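Local coordinates for protein oxidized polyvinyl alcohol hydrolase (Sphingopyxis, PDB 3WLA) that hydrolyses beta-diketones such as 4,6-nonanedione, and oxidized polyvinyl alcohol in the second step of polyvinyl alcohol degradation, by cleaving a carbon-carbon bond, at residues 257-269 with 324-336. Sequence-based numbering, arbitrary orientation.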
ATOM      1  N   TYR A 257       5.088  -7.048 -12.160  1.00 24.71           N
ATOM      2  CA  TYR A 257       4.370  -5.857 -11.827  1.00 24.34           C
ATOM      3  C   TYR A 257       3.991  -4.946 -12.969  1.00 25.20           C
ATOM      4  O   TYR A 257       3.489  -3.880 -12.729  1.00 24.56           O
ATOM      5  CB  TYR A 257       5.111  -5.075 -10.764  1.00 24.46           C
ATOM      6  CG  TYR A 257       5.244  -5.966  -9.535  1.00 23.74           C
ATOM      7  CD1 TYR A 257       4.217  -6.045  -8.594  1.00 24.41           C
ATOM      8  CD2 TYR A 257       6.343  -6.849  -9.422  1.00 23.52           C
ATOM      9  CE1 TYR A 257       4.274  -7.012  -7.545  1.00 23.48           C
ATOM     10  CE2 TYR A 257       6.414  -7.800  -8.397  1.00 24.20           C
ATOM     11  CZ  TYR A 257       5.377  -7.867  -7.465  1.00 26.00           C
ATOM     12  OH  TYR A 257       5.484  -8.785  -6.454  1.00 26.19           O
ATOM     13  N   ARG A 258       4.216  -5.368 -14.203  1.00 25.61           N
ATOM     14  CA  ARG A 258       3.804  -4.498 -15.318  1.00 26.52           C
ATOM     15  C   ARG A 258       2.278  -4.623 -15.404  1.00 25.95           C
ATOM     16  O   ARG A 258       1.547  -3.638 -15.278  1.00 26.40           O
ATOM     17  CB  ARG A 258       4.489  -4.954 -16.621  1.00 29.65           C
ATOM     18  CG  ARG A 258       4.148  -4.147 -17.891  1.00 31.50           C
ATOM     19  CD  ARG A 258       4.583  -5.024 -19.074  1.00 32.16           C
ATOM     20  NE  ARG A 258       6.038  -5.190 -19.044  1.00 31.15           N
ATOM     21  CZ  ARG A 258       6.860  -4.241 -19.461  1.00 32.29           C
ATOM     22  NH1 ARG A 258       6.353  -3.111 -19.955  1.00 30.81           N
ATOM     23  NH2 ARG A 258       8.169  -4.356 -19.305  1.00 31.85           N
ATOM     24  N   PRO A 259       1.774  -5.843 -15.556  1.00 25.50           N
ATOM     25  CA  PRO A 259       0.318  -5.908 -15.641  1.00 26.78           C
ATOM     26  C   PRO A 259      -0.387  -5.496 -14.355  1.00 28.51           C
ATOM     27  O   PRO A 259      -1.527  -4.975 -14.394  1.00 27.76           O
ATOM     28  CB  PRO A 259       0.041  -7.360 -15.993  1.00 26.16           C
ATOM     29  CG  PRO A 259       1.290  -8.101 -15.494  1.00 24.76           C
ATOM     30  CD  PRO A 259       2.387  -7.144 -15.885  1.00 25.82           C
ATOM     31  N   THR A 260       0.261  -5.723 -13.203  1.00 27.12           N
ATOM     32  CA  THR A 260      -0.433  -5.356 -11.985  1.00 26.90           C
ATOM     33  C   THR A 260      -0.525  -3.877 -11.750  1.00 25.47           C
ATOM     34  O   THR A 260      -1.530  -3.426 -11.198  1.00 26.37           O
ATOM     35  CB  THR A 260       0.189  -5.979 -10.712  1.00 25.41           C
ATOM     36  OG1 THR A 260       1.445  -5.354 -10.458  1.00 24.26           O
ATOM     37  CG2 THR A 260       0.368  -7.448 -10.894  1.00 26.56           C
ATOM     38  N   THR A 261       0.493  -3.111 -12.114  1.00 25.88           N
ATOM     39  CA  THR A 261       0.380  -1.660 -11.894  1.00 24.95           C
ATOM     40  C   THR A 261      -0.441  -1.060 -13.056  1.00 27.13           C
ATOM     41  O   THR A 261      -1.029   0.028 -12.931  1.00 23.67           O
ATOM     42  CB  THR A 261       1.740  -0.994 -11.778  1.00 26.11           C
ATOM     43  OG1 THR A 261       2.519  -1.301 -12.945  1.00 25.48           O
ATOM     44  CG2 THR A 261       2.494  -1.535 -10.522  1.00 22.64           C
ATOM     45  N   GLN A 262      -0.519  -1.786 -14.178  1.00 27.34           N
ATOM     46  CA  GLN A 262      -1.364  -1.280 -15.264  1.00 28.42           C
ATOM     47  C   GLN A 262      -2.827  -1.444 -14.805  1.00 27.96           C
ATOM     48  O   GLN A 262      -3.623  -0.502 -14.860  1.00 29.01           O
ATOM     49  CB  GLN A 262      -1.185  -2.083 -16.558  1.00 27.95           C
ATOM     50  CG  GLN A 262      -2.164  -1.562 -17.647  1.00 27.07           C
ATOM     51  CD  GLN A 262      -1.683  -0.256 -18.164  1.00 27.17           C
ATOM     52  OE1 GLN A 262      -0.594  -0.180 -18.746  1.00 29.29           O
ATOM     53  NE2 GLN A 262      -2.453   0.806 -17.936  1.00 27.57           N
ATOM     54  N   ALA A 263      -3.162  -2.648 -14.354  1.00 27.73           N
ATOM     55  CA  ALA A 263      -4.505  -2.944 -13.925  1.00 26.44           C
ATOM     56  C   ALA A 263      -4.940  -2.007 -12.799  1.00 27.61           C
ATOM     57  O   ALA A 263      -6.035  -1.476 -12.831  1.00 25.35           O
ATOM     58  CB  ALA A 263      -4.597  -4.362 -13.481  1.00 25.99           C
ATOM     59  N   SER A 264      -4.090  -1.812 -11.787  1.00 26.33           N
ATOM     60  CA  SER A 264      -4.474  -0.917 -10.726  1.00 26.81           C
ATOM     61  C   SER A 264      -4.633   0.489 -11.271  1.00 27.62           C
ATOM     62  O   SER A 264      -5.612   1.156 -10.921  1.00 28.41           O
ATOM     63  CB  SER A 264      -3.441  -0.934  -9.559  1.00 28.20           C
ATOM     64  OG  SER A 264      -2.209  -0.343  -9.956  1.00 27.16           O
ATOM     65  N   SER A 265      -3.721   0.953 -12.137  1.00 28.48           N
ATOM     66  CA  SER A 265      -3.845   2.319 -12.624  1.00 29.21           C
ATOM     67  C   SER A 265      -5.166   2.506 -13.403  1.00 30.80           C
ATOM     68  O   SER A 265      -5.793   3.566 -13.324  1.00 31.33           O
ATOM     69  CB  SER A 265      -2.644   2.755 -13.494  1.00 29.04           C
ATOM     70  OG  SER A 265      -2.672   2.227 -14.820  1.00 29.90           O
ATOM     71  N   ASN A 266      -5.571   1.483 -14.146  1.00 31.01           N
ATOM     72  CA  ASN A 266      -6.788   1.534 -14.947  1.00 31.15           C
ATOM     73  C   ASN A 266      -8.028   1.720 -14.065  1.00 30.95           C
ATOM     74  O   ASN A 266      -8.898   2.578 -14.343  1.00 31.57           O
ATOM     75  CB  ASN A 266      -6.947   0.246 -15.746  1.00 30.16           C
ATOM     76  CG  ASN A 266      -5.975   0.150 -16.928  1.00 27.66           C
ATOM     77  OD1 ASN A 266      -5.272   1.109 -17.291  1.00 26.95           O
ATOM     78  ND2 ASN A 266      -5.970  -1.015 -17.557  1.00 30.54           N
ATOM     79  N   TYR A 267      -8.111   0.913 -13.025  1.00 28.42           N
ATOM     80  CA  TYR A 267      -9.225   0.980 -12.097  1.00 27.60           C
ATOM     81  C   TYR A 267      -9.362   2.331 -11.369  1.00 27.62           C
ATOM     82  O   TYR A 267     -10.434   2.960 -11.402  1.00 25.65           O
ATOM     83  CB  TYR A 267      -9.103  -0.125 -11.044  1.00 26.97           C
ATOM     84  CG  TYR A 267     -10.152   0.016  -9.992  1.00 28.00           C
ATOM     85  CD1 TYR A 267     -11.444  -0.468 -10.204  1.00 27.34           C
ATOM     86  CD2 TYR A 267      -9.892   0.723  -8.812  1.00 28.48           C
ATOM     87  CE1 TYR A 267     -12.478  -0.248  -9.257  1.00 30.78           C
ATOM     88  CE2 TYR A 267     -10.912   0.962  -7.848  1.00 30.32           C
ATOM     89  CZ  TYR A 267     -12.203   0.472  -8.078  1.00 30.93           C
ATOM     90  OH  TYR A 267     -13.192   0.687  -7.133  1.00 31.81           O
ATOM     91  N   PHE A 268      -8.294   2.770 -10.689  1.00 26.20           N
ATOM     92  CA  PHE A 268      -8.329   4.036  -9.967  1.00 27.23           C
ATOM     93  C   PHE A 268      -8.533   5.248 -10.907  1.00 28.32           C
ATOM     94  O   PHE A 268      -9.144   6.269 -10.541  1.00 28.40           O
ATOM     95  CB  PHE A 268      -7.035   4.215  -9.186  1.00 27.37           C
ATOM     96  CG  PHE A 268      -6.922   3.314  -8.004  1.00 28.91           C
ATOM     97  CD1 PHE A 268      -7.862   3.370  -6.982  1.00 26.77           C
ATOM     98  CD2 PHE A 268      -5.837   2.442  -7.887  1.00 29.44           C
ATOM     99  CE1 PHE A 268      -7.740   2.594  -5.844  1.00 27.79           C
ATOM    100  CE2 PHE A 268      -5.699   1.640  -6.737  1.00 28.72           C
ATOM    101  CZ  PHE A 268      -6.653   1.721  -5.710  1.00 30.47           C
ATOM    102  N   SER A 269      -8.008   5.140 -12.123  1.00 29.88           N
ATOM    103  CA  SER A 269      -8.182   6.226 -13.069  1.00 31.49           C
ATOM    104  C   SER A 269      -9.643   6.274 -13.542  1.00 32.22           C
ATOM    105  O   SER A 269     -10.072   7.277 -14.099  1.00 33.55           O
ATOM    106  CB  SER A 269      -7.273   6.026 -14.290  1.00 31.65           C
ATOM    107  OG  SER A 269      -5.916   6.320 -13.977  1.00 34.19           O
ATOM    108  N   TYR A 324      12.321   9.563 -12.362  1.00 25.50           N
ATOM    109  CA  TYR A 324      10.900   9.266 -12.394  1.00 26.53           C
ATOM    110  C   TYR A 324      10.157  10.034 -13.457  1.00 28.52           C
ATOM    111  O   TYR A 324      10.495  11.156 -13.759  1.00 29.93           O
ATOM    112  CB  TYR A 324      10.242   9.665 -11.086  1.00 27.59           C
ATOM    113  CG  TYR A 324      10.925   9.083  -9.910  1.00 27.41           C
ATOM    114  CD1 TYR A 324      10.533   7.863  -9.425  1.00 27.60           C
ATOM    115  CD2 TYR A 324      12.048   9.690  -9.371  1.00 25.54           C
ATOM    116  CE1 TYR A 324      11.274   7.225  -8.427  1.00 28.51           C
ATOM    117  CE2 TYR A 324      12.787   9.057  -8.359  1.00 27.45           C
ATOM    118  CZ  TYR A 324      12.389   7.814  -7.920  1.00 27.33           C
ATOM    119  OH  TYR A 324      13.179   7.096  -7.063  1.00 31.33           O
ATOM    120  N   SER A 325       9.094   9.430 -13.941  1.00 30.62           N
ATOM    121  CA  SER A 325       8.253  10.037 -14.951  1.00 32.41           C
ATOM    122  C   SER A 325       6.816   9.724 -14.508  1.00 31.78           C
ATOM    123  O   SER A 325       6.404   8.555 -14.504  1.00 31.15           O
ATOM    124  CB  SER A 325       8.565   9.393 -16.301  1.00 33.92           C
ATOM    125  OG  SER A 325       7.659   9.826 -17.306  1.00 38.03           O
ATOM    126  N   CYS A 326       6.076  10.746 -14.091  1.00 30.76           N
ATOM    127  CA  CYS A 326       4.696  10.529 -13.662  1.00 32.55           C
ATOM    128  C   CYS A 326       3.676  11.294 -14.555  1.00 33.63           C
ATOM    129  O   CYS A 326       4.002  12.378 -15.095  1.00 32.55           O
ATOM    130  CB  CYS A 326       4.549  10.989 -12.225  1.00 33.36           C
ATOM    131  SG  CYS A 326       5.843  10.357 -11.066  1.00 35.72           S
ATOM    132  N   LYS A 327       2.486  10.715 -14.703  1.00 32.44           N
ATOM    133  CA  LYS A 327       1.423  11.319 -15.488  1.00 33.29           C
ATOM    134  C   LYS A 327       0.119  11.115 -14.700  1.00 32.46           C
ATOM    135  O   LYS A 327      -0.002  10.159 -13.945  1.00 31.70           O
ATOM    136  CB  LYS A 327       1.325  10.635 -16.885  1.00 32.24           C
ATOM    137  CG  LYS A 327       0.572   9.311 -16.906  1.00 34.31           C
ATOM    138  CD  LYS A 327       0.328   8.747 -18.341  1.00 36.51           C
ATOM    139  CE  LYS A 327      -0.985   9.290 -19.000  1.00 35.26           C
ATOM    140  NZ  LYS A 327      -2.271   8.584 -18.567  1.00 32.65           N
ATOM    141  N   ILE A 328      -0.857  12.007 -14.855  1.00 31.91           N
ATOM    142  CA  ILE A 328      -2.133  11.810 -14.179  1.00 30.67           C
ATOM    143  C   ILE A 328      -2.824  10.741 -15.008  1.00 29.81           C
ATOM    144  O   ILE A 328      -2.618  10.680 -16.223  1.00 30.24           O
ATOM    145  CB  ILE A 328      -2.993  13.100 -14.135  1.00 31.82           C
ATOM    146  CG1 ILE A 328      -2.362  14.089 -13.135  1.00 34.96           C
ATOM    147  CG2 ILE A 328      -4.402  12.765 -13.673  1.00 31.24           C
ATOM    148  CD1 ILE A 328      -2.965  15.509 -13.148  1.00 36.07           C
ATOM    149  N   GLY A 329      -3.602   9.871 -14.367  1.00 27.40           N
ATOM    150  CA  GLY A 329      -4.289   8.835 -15.124  1.00 28.60           C
ATOM    151  C   GLY A 329      -3.646   7.438 -15.162  1.00 30.25           C
ATOM    152  O   GLY A 329      -2.794   7.124 -14.299  1.00 30.55           O
ATOM    153  N   ARG A 330      -4.019   6.612 -16.152  1.00 27.38           N
ATOM    154  CA  ARG A 330      -3.470   5.258 -16.249  1.00 28.13           C
ATOM    155  C   ARG A 330      -2.098   5.213 -16.901  1.00 27.84           C
ATOM    156  O   ARG A 330      -1.662   6.168 -17.559  1.00 27.36           O
ATOM    157  CB  ARG A 330      -4.418   4.356 -17.036  1.00 26.90           C
ATOM    158  CG  ARG A 330      -4.592   4.792 -18.508  1.00 30.28           C
ATOM    159  CD  ARG A 330      -5.518   3.870 -19.322  1.00 29.25           C
ATOM    160  NE  ARG A 330      -4.894   2.600 -19.670  1.00 30.86           N
ATOM    161  CZ  ARG A 330      -4.033   2.410 -20.669  1.00 33.22           C
ATOM    162  NH1 ARG A 330      -3.685   3.433 -21.450  1.00 31.87           N
ATOM    163  NH2 ARG A 330      -3.525   1.178 -20.891  1.00 31.22           N
ATOM    164  N   PHE A 331      -1.374   4.119 -16.695  1.00 27.19           N
ATOM    165  CA  PHE A 331      -0.077   4.024 -17.355  1.00 26.32           C
ATOM    166  C   PHE A 331      -0.278   3.901 -18.896  1.00 27.81           C
ATOM    167  O   PHE A 331      -1.164   3.191 -19.355  1.00 27.27           O
ATOM    168  CB  PHE A 331       0.696   2.787 -16.867  1.00 26.83           C
ATOM    169  CG  PHE A 331       1.313   2.963 -15.504  1.00 26.30           C
ATOM    170  CD1 PHE A 331       2.456   3.699 -15.337  1.00 27.31           C
ATOM    171  CD2 PHE A 331       0.723   2.377 -14.378  1.00 27.89           C
ATOM    172  CE1 PHE A 331       3.029   3.858 -14.054  1.00 26.55           C
ATOM    173  CE2 PHE A 331       1.267   2.522 -13.105  1.00 26.90           C
ATOM    174  CZ  PHE A 331       2.435   3.268 -12.932  1.00 24.72           C
ATOM    175  N   THR A 332       0.565   4.586 -19.661  1.00 28.71           N
ATOM    176  CA  THR A 332       0.518   4.491 -21.123  1.00 31.76           C
ATOM    177  C   THR A 332       1.860   3.917 -21.569  1.00 32.03           C
ATOM    178  O   THR A 332       2.024   3.525 -22.738  1.00 31.63           O
ATOM    179  CB  THR A 332       0.296   5.865 -21.786  1.00 30.65           C
ATOM    180  OG1 THR A 332       1.377   6.740 -21.459  1.00 30.13           O
ATOM    181  CG2 THR A 332      -1.012   6.480 -21.292  1.00 33.33           C
ATOM    182  N   ASP A 333       2.799   3.785 -20.616  1.00 30.93           N
ATOM    183  CA  ASP A 333       4.111   3.238 -20.952  1.00 29.73           C
ATOM    184  C   ASP A 333       4.385   1.745 -20.687  1.00 30.62           C
ATOM    185  O   ASP A 333       5.521   1.289 -20.873  1.00 31.65           O
ATOM    186  CB  ASP A 333       5.199   4.069 -20.302  1.00 30.17           C
ATOM    187  CG  ASP A 333       5.324   3.800 -18.766  1.00 28.79           C
ATOM    188  OD1 ASP A 333       4.468   3.067 -18.218  1.00 26.38           O
ATOM    189  OD2 ASP A 333       6.266   4.359 -18.157  1.00 28.96           O
ATOM    190  N   HIS A 334       3.384   0.971 -20.270  1.00 31.27           N
ATOM    191  CA  HIS A 334       3.575  -0.453 -20.011  1.00 31.08           C
ATOM    192  C   HIS A 334       3.383  -1.348 -21.252  1.00 35.25           C
ATOM    193  O   HIS A 334       4.125  -2.334 -21.441  1.00 32.20           O
ATOM    194  CB  HIS A 334       2.625  -0.928 -18.908  1.00 31.83           C
ATOM    195  CG  HIS A 334       2.970  -0.418 -17.531  1.00 27.49           C
ATOM    196  ND1 HIS A 334       3.618   0.779 -17.320  1.00 27.55           N
ATOM    197  CD2 HIS A 334       2.758  -0.953 -16.303  1.00 27.96           C
ATOM    198  CE1 HIS A 334       3.796   0.962 -16.019  1.00 25.62           C
ATOM    199  NE2 HIS A 334       3.278  -0.073 -15.381  1.00 24.60           N
ATOM    200  N   TYR A 335       2.374  -1.029 -22.078  1.00 37.28           N
ATOM    201  CA  TYR A 335       2.108  -1.814 -23.293  1.00 38.99           C
ATOM    202  C   TYR A 335       2.088  -0.970 -24.598  1.00 42.16           C
ATOM    203  O   TYR A 335       1.838   0.249 -24.583  1.00 41.35           O
ATOM    204  CB  TYR A 335       0.796  -2.578 -23.136  1.00 35.68           C
ATOM    205  CG  TYR A 335       0.796  -3.520 -21.936  1.00 36.72           C
ATOM    206  CD1 TYR A 335       1.202  -4.859 -22.069  1.00 33.04           C
ATOM    207  CD2 TYR A 335       0.411  -3.068 -20.666  1.00 32.09           C
ATOM    208  CE1 TYR A 335       1.225  -5.744 -20.966  1.00 33.27           C
ATOM    209  CE2 TYR A 335       0.438  -3.954 -19.558  1.00 34.61           C
ATOM    210  CZ  TYR A 335       0.845  -5.282 -19.726  1.00 32.47           C
ATOM    211  OH  TYR A 335       0.871  -6.142 -18.657  1.00 31.60           O
ATOM    212  N   LYS A 336       2.438  -1.631 -25.702  1.00 45.79           N
ATOM    213  CA  LYS A 336       2.419  -1.024 -27.043  1.00 49.67           C
ATOM    214  C   LYS A 336       1.481  -1.929 -27.876  1.00 51.81           C
ATOM    215  O   LYS A 336       1.128  -3.060 -27.400  1.00 52.03           O
ATOM    216  CB  LYS A 336       3.807  -1.020 -27.694  1.00 48.68           C
ATOM    217  CG  LYS A 336       4.922  -0.479 -26.810  1.00 52.02           C
ATOM    218  CD  LYS A 336       6.348  -0.656 -27.449  1.00 50.86           C
ATOM    219  CE  LYS A 336       6.578   0.253 -28.686  1.00 50.66           C
ATOM    220  NZ  LYS A 336       7.969   0.178 -29.265  1.00 48.92           N
ATOM    221  OXT LYS A 336       1.120  -1.508 -29.008  1.00 54.53           O
TER
HETATM  222  O   HOH W   1       0.482   0.919 -20.884  1.00 27.17           O
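Gln-262 of helix 257-269 reaches into the C-terminal tail and illustrates how a buried amide can tie an irregular coil to a helix. Its CB lies in the plane of the Tyr-335 ring, at the edge, 3.9 Å from CE2, and CG follows at 4.0 Å from the same atom. A bend at chi2 (74°) lets NE2 give one hydrogen to Phe-331 O at 3.1 Å, nearly straight at 160°, and the other to Asn-266 OD1, so both its hydrogens are used. OE1 lies 3.3 Å from His-334 CB and takes a hydrogen from a water 2.6 Å away, which accepts from Tyr-335 N. Asn-266 OD1 is gripped twice, since Arg-330 NE meets it at 2.8 Å from the opposite face of its plane. Ser-265, assigned by similarity to the charge relay system, accepts a hydrogen bond from Phe-331 N at OG (3.0 Å) and donates its own hydroxyl hydrogen to Gln-262 O. On the next turn back, His-334 NE2 donates in its ring plane to Thr-261 OG1 (2.8 Å), while ND1 donates a hydrogen bond to Asp-333 OD1. Arg-258 NH1 bonds His-334 O, its CD rests over the Tyr-335 face, and NH2 forms a salt bridge with Glu-241. The tail, leaving edge strand 325-328 of the alpha/beta-hydrolase sheet, runs along helix 257-269; Phe-331 packs on strands 232-238 and 274-280, and Tyr-335 on helix 201-210.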